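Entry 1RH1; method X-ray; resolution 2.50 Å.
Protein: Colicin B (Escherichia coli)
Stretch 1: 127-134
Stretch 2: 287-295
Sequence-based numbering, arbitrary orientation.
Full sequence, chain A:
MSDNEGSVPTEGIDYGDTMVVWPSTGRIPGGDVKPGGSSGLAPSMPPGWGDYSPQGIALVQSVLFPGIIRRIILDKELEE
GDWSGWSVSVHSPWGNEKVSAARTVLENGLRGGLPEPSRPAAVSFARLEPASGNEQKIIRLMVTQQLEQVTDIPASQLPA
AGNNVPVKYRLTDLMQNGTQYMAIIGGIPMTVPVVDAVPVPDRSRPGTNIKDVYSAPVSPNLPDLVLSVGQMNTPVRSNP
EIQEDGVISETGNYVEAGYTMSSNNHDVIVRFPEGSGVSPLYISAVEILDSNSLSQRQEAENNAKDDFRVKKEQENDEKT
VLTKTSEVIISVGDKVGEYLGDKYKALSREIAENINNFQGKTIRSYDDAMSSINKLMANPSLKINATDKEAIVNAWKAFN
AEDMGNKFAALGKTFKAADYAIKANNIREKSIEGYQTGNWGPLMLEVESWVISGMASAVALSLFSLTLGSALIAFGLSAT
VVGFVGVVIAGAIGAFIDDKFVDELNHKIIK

Stretch 1 (127-134) RLEPASGN
Stretch 2 (287-295) EILDSNSLS

Two segments of colicin B that lie far apart in sequence meet over a small interface, burying 334 Å² in total. Residues 127-128 end a strand, and the chain then continues through Glu-129, Pro-130 and Ala-131 in extended loop conformation (phi/psi -73/136, -67/146 and -68/151). Opposite it, Ile-288 to Asp-290 are also extended (-64/111, -82/142 and -87/164) and lead into a helix. The closest CA pair is Ala-131 and Asp-290, 4.3 Å apart.

One direct hydrogen bond joins the backbones, from Ala-131 N to Leu-289 O (3.3 Å, 158° at the hydrogen). Leu-289 O also receives a CA-H...O contact from Pro-130 CA at 3.5 Å, so the proline, which has no amide hydrogen to offer, still packs against it. A reciprocal contact places Asp-290 CA 3.4 Å from Ala-131 O. Water 1 extends the polar link, donating to Leu-289 O (3.2 Å from its oxygen) and, weakly, to Leu-128 O (3.4 Å).

Apolar side chains pack beside this backbone contact. Ile-288, buried, points its CA-to-CB bond toward the first stretch, although the end of its side chain leads away. Its chi1 of -9° lies between wells, with chi2 at 77° (p); Ile-288 CG2 lies 3.9 Å from Leu-128 CD2. Leu-128, also buried and with its CA-to-CB bond pointing toward the partner, has chi1 -88° (m) and chi2 49° (p). The methyl of Ala-131 fits close to the opposing backbone, its CB 3.8 Å from Ile-288 O and 4.4 Å from Ile-288 CB. Pro-130, with a C-gamma endo pucker, sets its CB 3.5 Å from Leu-294 CD1. Leu-294 adopts an m,t rotamer (-64°, 165°), and its CA-to-CB bond also points toward the loop. The CA-to-CB bond of Leu-289 instead points away (chi1 -102°, between wells; chi2 60°, p), and the residue contributes through its carbonyl.

The CA-to-CB bond of Asp-290 points sideways, with chi1 53° (p) and chi2 -45°; Asp-290 CB lies 3.3 Å from Ala-131 O. Asp-290 O accepts hydrogen bonds from Leu-294 N (3.0 Å) and, weakly, from Ser-293 N (2.9 Å), within the helical turn that carries Leu-294 to Pro-130.

Beyond Ala-131 the first stretch turns through Ser-132 (-71/-17) and Gly-133 (77/-18). The positive phi of Gly-133 suits glycine, since a CB there would be jammed against the preceding carbonyl oxygen. The CA-to-CB bond of Ser-132 points away, with chi1 78° (p), and Ser-132 OG accepts a hydrogen bond from Asn-134 N (3.2 Å), which spans the turn.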

# COMPACT_ATOMS: atom_id res chain seq x y z
N ARG A 127 0.72 26.17 2.68
CA ARG A 127 -0.74 25.98 2.70
C ARG A 127 -1.37 26.73 1.54
O ARG A 127 -1.06 27.90 1.31
CB ARG A 127 -1.34 26.52 3.99
CG ARG A 127 -2.84 26.29 4.17
CD ARG A 127 -3.36 26.79 5.50
NE ARG A 127 -3.09 28.22 5.64
CZ ARG A 127 -4.02 29.16 5.39
NH1 ARG A 127 -5.25 28.83 5.01
NH2 ARG A 127 -3.68 30.45 5.44
N LEU A 128 -2.26 26.07 0.81
CA LEU A 128 -2.92 26.64 -0.35
C LEU A 128 -4.40 27.06 -0.29
O LEU A 128 -5.34 26.30 0.01
CB LEU A 128 -2.72 25.64 -1.48
CG LEU A 128 -1.49 25.71 -2.36
CD1 LEU A 128 -0.18 25.80 -1.59
CD2 LEU A 128 -1.53 24.47 -3.17
N GLU A 129 -4.60 28.34 -0.63
CA GLU A 129 -5.92 28.92 -0.75
C GLU A 129 -6.52 28.36 -2.02
O GLU A 129 -5.79 28.29 -3.02
CB GLU A 129 -5.87 30.40 -0.90
CG GLU A 129 -5.22 31.00 0.33
CD GLU A 129 -5.07 32.51 0.30
OE1 GLU A 129 -4.94 33.11 1.38
OE2 GLU A 129 -5.08 33.10 -0.78
N PRO A 130 -7.80 27.93 -2.04
CA PRO A 130 -8.39 27.24 -3.18
C PRO A 130 -8.51 28.14 -4.38
O PRO A 130 -8.72 29.34 -4.25
CB PRO A 130 -9.70 26.75 -2.67
CG PRO A 130 -10.07 27.77 -1.62
CD PRO A 130 -8.76 28.07 -0.95
N ALA A 131 -8.35 27.57 -5.55
CA ALA A 131 -8.47 28.33 -6.78
C ALA A 131 -9.90 28.78 -6.98
O ALA A 131 -10.83 28.12 -6.52
CB ALA A 131 -8.07 27.49 -7.96
N SER A 132 -10.07 29.92 -7.67
CA SER A 132 -11.39 30.44 -7.95
C SER A 132 -12.19 29.64 -8.98
O SER A 132 -13.39 29.84 -9.03
CB SER A 132 -11.29 31.87 -8.44
OG SER A 132 -10.89 31.96 -9.80
N GLY A 133 -11.65 28.76 -9.83
CA GLY A 133 -12.48 28.08 -10.84
C GLY A 133 -12.82 28.99 -12.04
O GLY A 133 -13.18 28.55 -13.14
N ASN A 134 -12.67 30.29 -11.81
CA ASN A 134 -12.93 31.35 -12.76
C ASN A 134 -11.72 31.70 -13.62
O ASN A 134 -11.54 32.86 -14.02
CB ASN A 134 -13.38 32.59 -11.98
CG ASN A 134 -14.56 32.35 -11.06
OD1 ASN A 134 -14.56 32.78 -9.90
ND2 ASN A 134 -15.57 31.66 -11.59
N GLU A 287 -1.10 21.23 -9.18
CA GLU A 287 -2.34 21.89 -9.57
C GLU A 287 -3.17 22.37 -8.37
O GLU A 287 -3.68 21.55 -7.59
CB GLU A 287 -3.10 20.90 -10.39
CG GLU A 287 -4.42 21.38 -10.93
CD GLU A 287 -5.14 20.28 -11.68
OE1 GLU A 287 -5.49 20.51 -12.84
OE2 GLU A 287 -5.34 19.20 -11.12
N ILE A 288 -3.31 23.69 -8.19
CA ILE A 288 -4.10 24.34 -7.13
C ILE A 288 -5.56 23.93 -7.41
O ILE A 288 -6.11 24.32 -8.44
CB ILE A 288 -4.01 25.92 -7.16
CG1 ILE A 288 -2.96 26.41 -8.14
CG2 ILE A 288 -3.64 26.45 -5.80
CD1 ILE A 288 -3.41 26.35 -9.64
N LEU A 289 -6.18 23.09 -6.55
CA LEU A 289 -7.57 22.61 -6.68
C LEU A 289 -8.58 23.63 -6.14
O LEU A 289 -8.33 24.32 -5.15
CB LEU A 289 -7.69 21.27 -5.91
CG LEU A 289 -7.72 19.87 -6.58
CD1 LEU A 289 -6.48 19.54 -7.39
CD2 LEU A 289 -7.70 18.86 -5.48
N ASP A 290 -9.73 23.75 -6.81
CA ASP A 290 -10.80 24.68 -6.43
C ASP A 290 -11.77 24.12 -5.41
O ASP A 290 -11.82 22.92 -5.22
CB ASP A 290 -11.60 25.13 -7.68
CG ASP A 290 -12.18 24.07 -8.61
OD1 ASP A 290 -11.48 23.10 -8.94
OD2 ASP A 290 -13.33 24.23 -9.02
N SER A 291 -12.56 24.97 -4.75
CA SER A 291 -13.47 24.56 -3.68
C SER A 291 -14.34 23.32 -3.70
O SER A 291 -14.60 22.74 -2.65
CB SER A 291 -14.38 25.71 -3.39
OG SER A 291 -13.87 26.26 -2.19
N ASN A 292 -14.84 22.93 -4.87
CA ASN A 292 -15.63 21.72 -4.93
C ASN A 292 -14.81 20.53 -5.35
O ASN A 292 -15.20 19.38 -5.13
CB ASN A 292 -16.85 21.94 -5.87
CG ASN A 292 -17.98 22.71 -5.14
OD1 ASN A 292 -18.62 23.62 -5.69
ND2 ASN A 292 -18.26 22.37 -3.87
N SER A 293 -13.64 20.79 -5.90
CA SER A 293 -12.71 19.74 -6.24
C SER A 293 -12.00 19.24 -4.98
O SER A 293 -11.71 18.06 -4.84
CB SER A 293 -11.77 20.32 -7.25
OG SER A 293 -11.12 19.25 -7.89
N LEU A 294 -11.77 20.13 -4.00
CA LEU A 294 -11.23 19.82 -2.68
C LEU A 294 -12.10 18.81 -1.93
O LEU A 294 -11.59 17.76 -1.53
CB LEU A 294 -11.13 21.10 -1.87
CG LEU A 294 -10.17 22.08 -2.46
CD1 LEU A 294 -10.34 23.43 -1.88
CD2 LEU A 294 -8.80 21.58 -2.19
N SER A 295 -13.40 19.09 -1.76
CA SER A 295 -14.37 18.15 -1.20
C SER A 295 -14.39 16.81 -1.95
O SER A 295 -14.48 15.75 -1.34
CB SER A 295 -15.74 18.75 -1.28
OG SER A 295 -15.73 20.03 -0.66
O HOH W 1 -6.34 24.45 -2.66